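Local coordinates for protein hepatocyte growth factor-regulated tyrosine kinase substrate (Drosophila melanogaster, PDB 1DVP) that is essential for endosomal membrane invagination and multivesicular body formation, binds ubiquitin, and dampens tyrosine kinase receptor signalling by promoting degradation of active receptors, at residues 56-67 with 99-109; 78-87 with 117-126. All coordinates share one frame; numbering follows the deposited sequence.

How the contacts relate
Both contacts lie in the VHS domain, the helical superhelix that precedes the zinc-binding FYVE finger in this tandem fragment. After three earlier helices, helix 56-72 carries the first side of contact 1; helix 74-81 and the start of helix 84-96 then supply residues 78-87 of contact 2. The chain returns along helix 100-116, whose first half closes contact 1, and only after that helix does 117-126 close contact 2. The two loops therefore cross instead of nesting. Contact 1 lays helix 100-116 alongside helix 56-72. Contact 2, its centre about 19 Å from that of contact 1, packs the 78-87 helix ends and bend against the linker from helix 100-116 into helix 125-135.

Contact 1 of 2, residues 56-67 with 99-109; sequences PHSSCYSLLVLE and HENVRQKMLEL
Leu-63 and Val-102 interlock as reciprocal knobs in holes: Leu-63 sits among Val-102, Lys-105, Met-106 and Leu-109, and Val-102 among Pro-56, Ser-59, Cys-60 and Leu-63. The two side chains cross at about a right angle, the CD1 branch of Leu-63 reaching Val-102 CG1 at 3.9 Å while its CD2 branch turns to Met-106 SD. Both methyls of Val-102 straddle the hydroxyl of Ser-59, whose OG is hydrogen-bonded to the carbonyl of Met-51 on helix 40-51. At the N-terminal end Pro-56 sets CA and CB over one face of the His-99 ring, a CH-pi contact with CB 3.9 Å from the ring centroid. Beside it Asn-101 ND2 makes a weak, long but nearly straight hydrogen bond to Pro-56 O (3.4 Å, 172°). At the other end Lys-105, bent about its CB-CG bond (chi2 62°), crosses the extended Glu-67 side chain at about a right angle and brings its ammonium to the carboxylate end. NZ meets Glu-67 OE1 at 2.7 Å and, within its own helix, Glu-108 OE1 at 2.8 Å, each on the syn side and somewhat out of the carboxylate plane. One lysine thus joins two carboxylates whose like charges it probably offsets. Leu-109 CD2 packs against the aliphatic part of Glu-67. With segment axes 9.1 Å apart and only 11° from parallel, this is the side-by-side packing of helices 56-72 and 100-116 in the VHS superhelix.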
loop_
_atom_site.group_PDB
_atom_site.type_symbol
_atom_site.label_atom_id
_atom_site.label_comp_id
_atom_site.label_asym_id
_atom_site.label_seq_id
_atom_site.Cartn_x
_atom_site.Cartn_y
_atom_site.Cartn_z
ATOM N N PRO A 56 -12.829 37.767 0.730
ATOM C CA PRO A 56 -13.415 36.684 1.534
ATOM C C PRO A 56 -12.740 35.337 1.310
ATOM O O PRO A 56 -12.635 34.548 2.239
ATOM C CB PRO A 56 -14.875 36.674 1.090
ATOM C CG PRO A 56 -14.757 37.023 -0.396
ATOM C CD PRO A 56 -13.739 38.158 -0.370
ATOM N N HIS A 57 -12.318 35.077 0.072
ATOM C CA HIS A 57 -11.641 33.820 -0.274
ATOM C C HIS A 57 -10.212 33.776 0.297
ATOM O O HIS A 57 -9.834 32.792 0.923
ATOM C CB HIS A 57 -11.630 33.623 -1.790
ATOM C CG HIS A 57 -12.991 33.723 -2.409
ATOM N ND1 HIS A 57 -13.400 34.823 -3.134
ATOM C CD2 HIS A 57 -14.062 32.896 -2.341
ATOM C CE1 HIS A 57 -14.667 34.669 -3.483
ATOM N NE2 HIS A 57 -15.089 33.511 -3.014
ATOM N N SER A 58 -9.435 34.838 0.089
ATOM C CA SER A 58 -8.090 34.907 0.647
ATOM C C SER A 58 -8.134 34.784 2.180
ATOM O O SER A 58 -7.307 34.092 2.819
ATOM C CB SER A 58 -7.419 36.237 0.297
ATOM O OG SER A 58 -7.195 36.360 -1.093
ATOM N N SER A 59 -9.089 35.484 2.781
ATOM C CA SER A 59 -9.227 35.473 4.232
ATOM C C SER A 59 -9.574 34.081 4.749
ATOM O O SER A 59 -9.017 33.621 5.739
ATOM C CB SER A 59 -10.292 36.477 4.662
ATOM O OG SER A 59 -10.635 36.310 6.018
ATOM N N CYS A 60 -10.479 33.394 4.073
ATOM C CA CYS A 60 -10.848 32.082 4.536
ATOM C C CYS A 60 -9.751 31.061 4.269
ATOM O O CYS A 60 -9.583 30.128 5.049
ATOM C CB CYS A 60 -12.153 31.620 3.890
ATOM S SG CYS A 60 -12.904 30.299 4.854
ATOM N N TYR A 61 -9.035 31.229 3.159
ATOM C CA TYR A 61 -7.940 30.346 2.816
ATOM C C TYR A 61 -6.834 30.439 3.880
ATOM O O TYR A 61 -6.276 29.404 4.272
ATOM C CB TYR A 61 -7.359 30.687 1.425
ATOM C CG TYR A 61 -8.049 30.007 0.253
ATOM C CD1 TYR A 61 -8.545 28.701 0.357
ATOM C CD2 TYR A 61 -8.172 30.655 -0.965
ATOM C CE1 TYR A 61 -9.156 28.065 -0.727
ATOM C CE2 TYR A 61 -8.773 30.050 -2.062
ATOM C CZ TYR A 61 -9.272 28.757 -1.948
ATOM O OH TYR A 61 -9.934 28.194 -3.036
ATOM N N SER A 62 -6.540 31.656 4.358
ATOM C CA SER A 62 -5.501 31.826 5.367
ATOM C C SER A 62 -5.904 31.064 6.632
ATOM O O SER A 62 -5.044 30.608 7.352
ATOM C CB SER A 62 -5.208 33.321 5.682
ATOM O OG SER A 62 -6.128 33.888 6.604
ATOM N N LEU A 63 -7.207 30.903 6.877
ATOM C CA LEU A 63 -7.676 30.135 8.029
ATOM C C LEU A 63 -7.353 28.652 7.814
ATOM O O LEU A 63 -7.056 27.928 8.764
ATOM C CB LEU A 63 -9.192 30.321 8.247
ATOM C CG LEU A 63 -9.553 31.732 8.729
ATOM C CD1 LEU A 63 -11.048 31.881 8.917
ATOM C CD2 LEU A 63 -8.826 32.004 10.058
ATOM N N LEU A 64 -7.447 28.206 6.560
ATOM C CA LEU A 64 -7.119 26.834 6.200
ATOM C C LEU A 64 -5.599 26.643 6.428
ATOM O O LEU A 64 -5.166 25.616 6.957
ATOM C CB LEU A 64 -7.472 26.592 4.725
ATOM C CG LEU A 64 -7.150 25.187 4.215
ATOM C CD1 LEU A 64 -7.841 24.112 5.081
ATOM C CD2 LEU A 64 -7.571 25.065 2.770
ATOM N N VAL A 65 -4.789 27.631 6.041
ATOM C CA VAL A 65 -3.351 27.523 6.251
ATOM C C VAL A 65 -3.108 27.362 7.757
ATOM O O VAL A 65 -2.317 26.529 8.198
ATOM C CB VAL A 65 -2.596 28.786 5.696
ATOM C CG1 VAL A 65 -1.104 28.784 6.125
ATOM C CG2 VAL A 65 -2.712 28.806 4.177
ATOM N N LEU A 66 -3.810 28.166 8.543
ATOM C CA LEU A 66 -3.688 28.119 9.995
ATOM C C LEU A 66 -4.078 26.752 10.569
ATOM O O LEU A 66 -3.393 26.214 11.416
ATOM C CB LEU A 66 -4.578 29.210 10.605
ATOM C CG LEU A 66 -4.088 29.916 11.888
ATOM C CD1 LEU A 66 -5.338 30.506 12.575
ATOM C CD2 LEU A 66 -3.305 28.982 12.840
ATOM N N GLU A 67 -5.180 26.188 10.107
ATOM C CA GLU A 67 -5.620 24.882 10.573
ATOM C C GLU A 67 -4.517 23.835 10.335
ATOM O O GLU A 67 -4.251 22.975 11.180
ATOM C CB GLU A 67 -6.887 24.491 9.833
ATOM C CG GLU A 67 -7.433 23.073 10.116
ATOM C CD GLU A 67 -8.666 22.796 9.243
ATOM O OE1 GLU A 67 -9.092 23.752 8.534
ATOM O OE2 GLU A 67 -9.200 21.662 9.248
ATOM N N HIS A 99 -17.410 38.905 6.239
ATOM C CA HIS A 99 -17.720 37.651 5.576
ATOM C C HIS A 99 -18.092 36.562 6.557
ATOM O O HIS A 99 -17.307 36.203 7.452
ATOM C CB HIS A 99 -16.527 37.218 4.753
ATOM C CG HIS A 99 -15.620 38.344 4.375
ATOM N ND1 HIS A 99 -15.952 39.279 3.421
ATOM C CD2 HIS A 99 -14.372 38.663 4.802
ATOM C CE1 HIS A 99 -14.945 40.121 3.269
ATOM N NE2 HIS A 99 -13.972 39.769 4.095
ATOM N N GLU A 100 -19.300 36.037 6.364
ATOM C CA GLU A 100 -19.859 34.989 7.202
ATOM C C GLU A 100 -19.073 33.697 7.012
ATOM O O GLU A 100 -18.848 32.963 7.966
ATOM C CB GLU A 100 -21.326 34.755 6.832
ATOM C CG GLU A 100 -22.052 33.691 7.646
ATOM C CD GLU A 100 -22.269 34.089 9.087
ATOM O OE1 GLU A 100 -22.832 33.274 9.854
ATOM O OE2 GLU A 100 -21.882 35.212 9.471
ATOM N N ASN A 101 -18.664 33.425 5.772
ATOM C CA ASN A 101 -17.890 32.217 5.462
ATOM C C ASN A 101 -16.626 32.196 6.335
ATOM O O ASN A 101 -16.177 31.134 6.783
ATOM C CB ASN A 101 -17.500 32.201 3.973
ATOM C CG ASN A 101 -16.386 33.187 3.655
ATOM O OD1 ASN A 101 -16.439 34.349 4.071
ATOM N ND2 ASN A 101 -15.369 32.729 2.918
ATOM N N VAL A 102 -16.070 33.381 6.569
ATOM C CA VAL A 102 -14.879 33.535 7.389
ATOM C C VAL A 102 -15.207 33.272 8.859
ATOM O O VAL A 102 -14.447 32.598 9.569
ATOM C CB VAL A 102 -14.305 34.959 7.279
ATOM C CG1 VAL A 102 -13.056 35.073 8.131
ATOM C CG2 VAL A 102 -13.997 35.297 5.833
ATOM N N ARG A 103 -16.333 33.829 9.314
ATOM C CA ARG A 103 -16.782 33.677 10.695
ATOM C C ARG A 103 -17.123 32.213 11.044
ATOM O O ARG A 103 -16.806 31.738 12.150
ATOM C CB ARG A 103 -17.999 34.575 10.953
ATOM C CG ARG A 103 -18.802 34.150 12.165
ATOM C CD ARG A 103 -19.985 35.089 12.412
ATOM N NE ARG A 103 -19.549 36.480 12.369
ATOM C CZ ARG A 103 -19.743 37.298 11.339
ATOM N NH1 ARG A 103 -20.381 36.878 10.251
ATOM N NH2 ARG A 103 -19.275 38.536 11.395
ATOM N N GLN A 104 -17.768 31.524 10.102
ATOM C CA GLN A 104 -18.134 30.121 10.268
ATOM C C GLN A 104 -16.889 29.237 10.380
ATOM O O GLN A 104 -16.826 28.335 11.220
ATOM C CB GLN A 104 -18.985 29.630 9.093
ATOM C CG GLN A 104 -20.459 30.024 9.182
ATOM C CD GLN A 104 -20.959 30.014 10.614
ATOM O OE1 GLN A 104 -20.949 31.039 11.271
ATOM N NE2 GLN A 104 -21.369 28.853 11.107
ATOM N N LYS A 105 -15.896 29.516 9.547
ATOM C CA LYS A 105 -14.682 28.716 9.560
ATOM C C LYS A 105 -13.934 28.906 10.866
ATOM O O LYS A 105 -13.382 27.954 11.416
ATOM C CB LYS A 105 -13.787 29.077 8.359
ATOM C CG LYS A 105 -12.494 28.256 8.264
ATOM C CD LYS A 105 -12.753 26.753 8.086
ATOM C CE LYS A 105 -11.427 25.969 8.179
ATOM N NZ LYS A 105 -11.598 24.523 7.851
ATOM N N MET A 106 -13.929 30.129 11.379
ATOM C CA MET A 106 -13.226 30.401 12.631
ATOM C C MET A 106 -13.928 29.723 13.811
ATOM O O MET A 106 -13.271 29.217 14.733
ATOM C CB MET A 106 -13.130 31.903 12.874
ATOM C CG MET A 106 -12.220 32.315 14.027
ATOM S SD MET A 106 -10.424 31.949 13.777
ATOM C CE MET A 106 -10.318 30.433 14.652
ATOM N N LEU A 107 -15.259 29.719 13.776
ATOM C CA LEU A 107 -16.065 29.114 14.823
ATOM C C LEU A 107 -15.782 27.622 14.851
ATOM O O LEU A 107 -15.621 27.031 15.910
ATOM C CB LEU A 107 -17.555 29.386 14.573
ATOM C CG LEU A 107 -18.262 30.317 15.592
ATOM C CD1 LEU A 107 -17.260 31.120 16.428
ATOM C CD2 LEU A 107 -19.231 31.239 14.835
ATOM N N GLU A 108 -15.726 27.017 13.675
ATOM C CA GLU A 108 -15.406 25.595 13.551
ATOM C C GLU A 108 -14.001 25.279 14.128
ATOM O O GLU A 108 -13.846 24.325 14.881
ATOM C CB GLU A 108 -15.469 25.198 12.063
ATOM C CG GLU A 108 -14.872 23.824 11.684
ATOM C CD GLU A 108 -14.443 23.787 10.196
ATOM O OE1 GLU A 108 -13.247 23.565 9.914
ATOM O OE2 GLU A 108 -15.306 24.007 9.310
ATOM N N LEU A 109 -13.001 26.095 13.795
ATOM C CA LEU A 109 -11.625 25.880 14.255
ATOM C C LEU A 109 -11.536 25.991 15.771
ATOM O O LEU A 109 -10.915 25.165 16.428
ATOM C CB LEU A 109 -10.652 26.874 13.583
ATOM C CG LEU A 109 -10.495 26.742 12.043
ATOM C CD1 LEU A 109 -9.484 27.747 11.540
ATOM C CD2 LEU A 109 -10.046 25.348 11.644
#

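Contact 2 of 2, residues 78-87 with 117-126; sequences HEEVFTKENC and FRSSDKYQAI
His-78, Phe-82, Phe-117 and Tyr-123 each hold CG beside the backbone N and opposite the carbonyl carbon, with chi1 of -58° at His-78 and -57° at Phe-117, and these torsions help to turn the four rings toward one another in an aromatic cluster. Phe-117 directs its edge at the face of His-78 in a T-shaped pair, centroids 4.7 Å apart and planes at 80°; its CZ stands over the middle of the imidazole. The same ring leans against Phe-82, CE1 to CE1 at 3.5 Å, and Tyr-123 comes to Phe-82 from another direction, its CD2 4.0 Å from Phe-82 CB. Ile-126 lays its CD1 methyl over one face of the Phe-82 ring, 3.8 Å from the centroid, a CH-pi contact, while Val-81 CG1 sits over the opposite face. Trp-113, from helix 100-116, adds an edge-to-face partner to Phe-82. Glu-79 CG comes within 3.4 Å of Tyr-123 OH, near the ring plane, with His-78 CB close by. Past the bend, where Phe-82 centres an inverse gamma turn and Thr-83 OG1 caps helix 84-96 by accepting from Asn-86 N, Cys-87 SG rests on Ala-125 CB at 3.8 Å. His-78 NE2 is hydrogen-bonded to the carbonyl of Val-70, which probably steadies the ring that Phe-117 abuts. No hydrogen bond or salt bridge spans the segments, and Glu-79 and Lys-122 could at most attract weakly at the rim; mainly ring and aliphatic packing therefore joins the end of helix 74-81 and the 82-83 bend to the 117-124 linker and helix 125-135.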
loop_
_atom_site.group_PDB
_atom_site.type_symbol
_atom_site.label_atom_id
_atom_site.label_comp_id
_atom_site.label_asym_id
_atom_site.label_seq_id
_atom_site.Cartn_x
_atom_site.Cartn_y
_atom_site.Cartn_z
ATOM N N HIS A 78 1.715 25.456 18.415
ATOM C CA HIS A 78 0.660 25.496 19.421
ATOM C C HIS A 78 0.917 26.557 20.478
ATOM O O HIS A 78 0.013 27.258 20.913
ATOM C CB HIS A 78 0.524 24.122 20.077
ATOM C CG HIS A 78 0.217 23.021 19.102
ATOM N ND1 HIS A 78 0.315 21.685 19.428
ATOM C CD2 HIS A 78 -0.212 23.064 17.815
ATOM C CE1 HIS A 78 -0.041 20.955 18.385
ATOM N NE2 HIS A 78 -0.368 21.769 17.397
ATOM N N GLU A 79 2.167 26.690 20.873
ATOM C CA GLU A 79 2.516 27.663 21.889
ATOM C C GLU A 79 2.463 29.081 21.360
ATOM O O GLU A 79 2.077 29.997 22.088
ATOM C CB GLU A 79 3.896 27.332 22.440
ATOM C CG GLU A 79 3.872 26.041 23.220
ATOM C CD GLU A 79 5.224 25.374 23.317
ATOM O OE1 GLU A 79 5.262 24.228 23.818
ATOM O OE2 GLU A 79 6.242 25.975 22.894
ATOM N N GLU A 80 2.829 29.260 20.097
ATOM C CA GLU A 80 2.807 30.575 19.486
ATOM C C GLU A 80 1.380 31.021 19.303
ATOM O O GLU A 80 1.053 32.181 19.531
ATOM C CB GLU A 80 3.458 30.557 18.095
ATOM C CG GLU A 80 3.179 31.838 17.288
ATOM C CD GLU A 80 3.975 33.037 17.788
ATOM O OE1 GLU A 80 3.530 34.196 17.615
ATOM O OE2 GLU A 80 5.066 32.820 18.350
ATOM N N VAL A 81 0.540 30.074 18.895
ATOM C CA VAL A 81 -0.858 30.337 18.598
ATOM C C VAL A 81 -1.902 30.457 19.730
ATOM O O VAL A 81 -2.615 31.468 19.807
ATOM C CB VAL A 81 -1.378 29.282 17.582
ATOM C CG1 VAL A 81 -2.862 29.419 17.397
ATOM C CG2 VAL A 81 -0.643 29.433 16.242
ATOM N N PHE A 82 -2.003 29.430 20.577
ATOM C CA PHE A 82 -3.011 29.394 21.628
ATOM C C PHE A 82 -2.651 30.120 22.920
ATOM O O PHE A 82 -2.371 29.503 23.957
ATOM C CB PHE A 82 -3.387 27.933 21.923
ATOM C CG PHE A 82 -3.868 27.183 20.703
ATOM C CD1 PHE A 82 -3.202 26.053 20.259
ATOM C CD2 PHE A 82 -4.970 27.637 19.980
ATOM C CE1 PHE A 82 -3.625 25.381 19.104
ATOM C CE2 PHE A 82 -5.404 26.976 18.823
ATOM C CZ PHE A 82 -4.737 25.853 18.384
ATOM N N THR A 83 -2.624 31.439 22.830
ATOM C CA THR A 83 -2.359 32.249 23.984
ATOM C C THR A 83 -3.668 32.973 24.254
ATOM O O THR A 83 -4.619 32.930 23.457
ATOM C CB THR A 83 -1.266 33.312 23.733
ATOM O OG1 THR A 83 -1.678 34.203 22.692
ATOM C CG2 THR A 83 0.047 32.661 23.364
ATOM N N LYS A 84 -3.695 33.640 25.393
ATOM C CA LYS A 84 -4.825 34.413 25.830
ATOM C C LYS A 84 -5.214 35.436 24.767
ATOM O O LYS A 84 -6.341 35.431 24.266
ATOM C CB LYS A 84 -4.436 35.112 27.129
ATOM C CG LYS A 84 -2.912 35.427 27.220
ATOM C CD LYS A 84 -2.449 36.457 26.177
ATOM C CE LYS A 84 -0.967 36.793 26.271
ATOM N NZ LYS A 84 -0.044 35.668 25.887
ATOM N N GLU A 85 -4.275 36.306 24.407
ATOM C CA GLU A 85 -4.591 37.323 23.433
ATOM C C GLU A 85 -5.070 36.711 22.123
ATOM O O GLU A 85 -6.170 37.011 21.680
ATOM C CB GLU A 85 -3.402 38.288 23.234
ATOM C CG GLU A 85 -2.033 37.672 23.048
ATOM C CD GLU A 85 -0.902 38.708 23.189
ATOM O OE1 GLU A 85 -1.074 39.869 22.722
ATOM O OE2 GLU A 85 0.169 38.367 23.762
ATOM N N ASN A 86 -4.280 35.822 21.528
ATOM C CA ASN A 86 -4.683 35.206 20.267
ATOM C C ASN A 86 -6.079 34.580 20.260
ATOM O O ASN A 86 -6.810 34.694 19.280
ATOM C CB ASN A 86 -3.645 34.186 19.837
ATOM C CG ASN A 86 -2.361 34.832 19.413
ATOM O OD1 ASN A 86 -2.375 35.884 18.760
ATOM N ND2 ASN A 86 -1.235 34.212 19.755
ATOM N N CYS A 87 -6.467 33.939 21.351
ATOM C CA CYS A 87 -7.782 33.326 21.393
ATOM C C CYS A 87 -8.844 34.405 21.451
ATOM O O CYS A 87 -9.939 34.251 20.909
ATOM C CB CYS A 87 -7.903 32.406 22.603
ATOM S SG CYS A 87 -6.824 30.980 22.490
ATOM N N PHE A 117 -7.299 19.805 21.921
ATOM C CA PHE A 117 -6.438 19.936 23.097
ATOM C C PHE A 117 -7.184 19.785 24.421
ATOM O O PHE A 117 -6.732 20.313 25.445
ATOM C CB PHE A 117 -5.712 21.287 23.076
ATOM C CG PHE A 117 -4.901 21.498 21.842
ATOM C CD1 PHE A 117 -5.489 22.021 20.695
ATOM C CD2 PHE A 117 -3.568 21.108 21.799
ATOM C CE1 PHE A 117 -4.766 22.152 19.531
ATOM C CE2 PHE A 117 -2.830 21.236 20.626
ATOM C CZ PHE A 117 -3.440 21.763 19.488
ATOM N N ARG A 118 -8.300 19.055 24.404
ATOM C CA ARG A 118 -9.116 18.881 25.593
ATOM C C ARG A 118 -8.380 18.283 26.798
ATOM O O ARG A 118 -8.676 18.651 27.941
ATOM C CB ARG A 118 -10.377 18.051 25.288
ATOM C CG ARG A 118 -10.165 16.566 25.067
ATOM C CD ARG A 118 -11.477 15.875 24.639
ATOM N NE ARG A 118 -12.531 15.996 25.644
ATOM C CZ ARG A 118 -13.784 15.561 25.488
ATOM N NH1 ARG A 118 -14.163 14.975 24.361
ATOM N NH2 ARG A 118 -14.664 15.706 26.476
ATOM N N SER A 119 -7.414 17.402 26.547
ATOM C CA SER A 119 -6.658 16.751 27.621
ATOM C C SER A 119 -5.248 17.299 27.829
ATOM O O SER A 119 -4.390 16.651 28.456
ATOM C CB SER A 119 -6.580 15.256 27.353
ATOM O OG SER A 119 -7.869 14.676 27.456
ATOM N N SER A 120 -5.016 18.493 27.299
ATOM C CA SER A 120 -3.732 19.160 27.393
ATOM C C SER A 120 -3.749 20.264 28.444
ATOM O O SER A 120 -4.645 21.125 28.456
ATOM C CB SER A 120 -3.352 19.764 26.038
ATOM O OG SER A 120 -2.214 20.598 26.172
ATOM N N ASP A 121 -2.739 20.238 29.313
ATOM C CA ASP A 121 -2.599 21.239 30.364
ATOM C C ASP A 121 -2.336 22.609 29.736
ATOM O O ASP A 121 -3.102 23.564 29.947
ATOM C CB ASP A 121 -1.440 20.871 31.312
ATOM C CG ASP A 121 -1.920 20.355 32.672
ATOM O OD1 ASP A 121 -2.896 20.917 33.224
ATOM O OD2 ASP A 121 -1.311 19.401 33.203
ATOM N N LYS A 122 -1.264 22.697 28.954
ATOM C CA LYS A 122 -0.885 23.949 28.295
ATOM C C LYS A 122 -2.014 24.756 27.621
ATOM O O LYS A 122 -2.055 25.985 27.744
ATOM C CB LYS A 122 0.242 23.686 27.277
ATOM C CG LYS A 122 1.639 23.522 27.906
ATOM C CD LYS A 122 2.771 23.454 26.872
ATOM C CE LYS A 122 2.736 22.176 26.030
ATOM N NZ LYS A 122 3.033 20.928 26.805
ATOM N N TYR A 123 -2.944 24.087 26.939
ATOM C CA TYR A 123 -4.007 24.816 26.245
ATOM C C TYR A 123 -5.392 24.675 26.879
ATOM O O TYR A 123 -5.753 23.598 27.386
ATOM C CB TYR A 123 -3.995 24.381 24.774
ATOM C CG TYR A 123 -2.568 24.216 24.292
ATOM C CD1 TYR A 123 -2.077 22.964 23.916
ATOM C CD2 TYR A 123 -1.663 25.275 24.369
ATOM C CE1 TYR A 123 -0.730 22.768 23.649
ATOM C CE2 TYR A 123 -0.311 25.087 24.107
ATOM C CZ TYR A 123 0.150 23.833 23.752
ATOM O OH TYR A 123 1.490 23.637 23.526
ATOM N N GLN A 124 -6.150 25.780 26.875
ATOM C CA GLN A 124 -7.508 25.820 27.451
ATOM C C GLN A 124 -8.196 27.187 27.236
ATOM O O GLN A 124 -9.422 27.322 27.351
ATOM C CB GLN A 124 -7.428 25.469 28.940
ATOM C CG GLN A 124 -7.621 26.634 29.915
ATOM C CD GLN A 124 -9.038 26.682 30.479
ATOM O OE1 GLN A 124 -9.337 27.454 31.404
ATOM N NE2 GLN A 124 -9.918 25.852 29.926
ATOM N N ALA A 125 -7.385 28.198 26.926
ATOM C CA ALA A 125 -7.877 29.543 26.637
ATOM C C ALA A 125 -8.827 29.407 25.456
ATOM O O ALA A 125 -9.667 30.275 25.200
ATOM C CB ALA A 125 -6.719 30.453 26.262
ATOM N N ILE A 126 -8.659 28.300 24.731
ATOM C CA ILE A 126 -9.484 27.984 23.583
ATOM C C ILE A 126 -10.828 27.496 24.094
ATOM O O ILE A 126 -11.862 27.998 23.664
ATOM C CB ILE A 126 -8.864 26.856 22.714
ATOM C CG1 ILE A 126 -7.355 26.798 22.911
ATOM C CG2 ILE A 126 -9.167 27.116 21.246
ATOM C CD1 ILE A 126 -6.735 25.577 22.307
#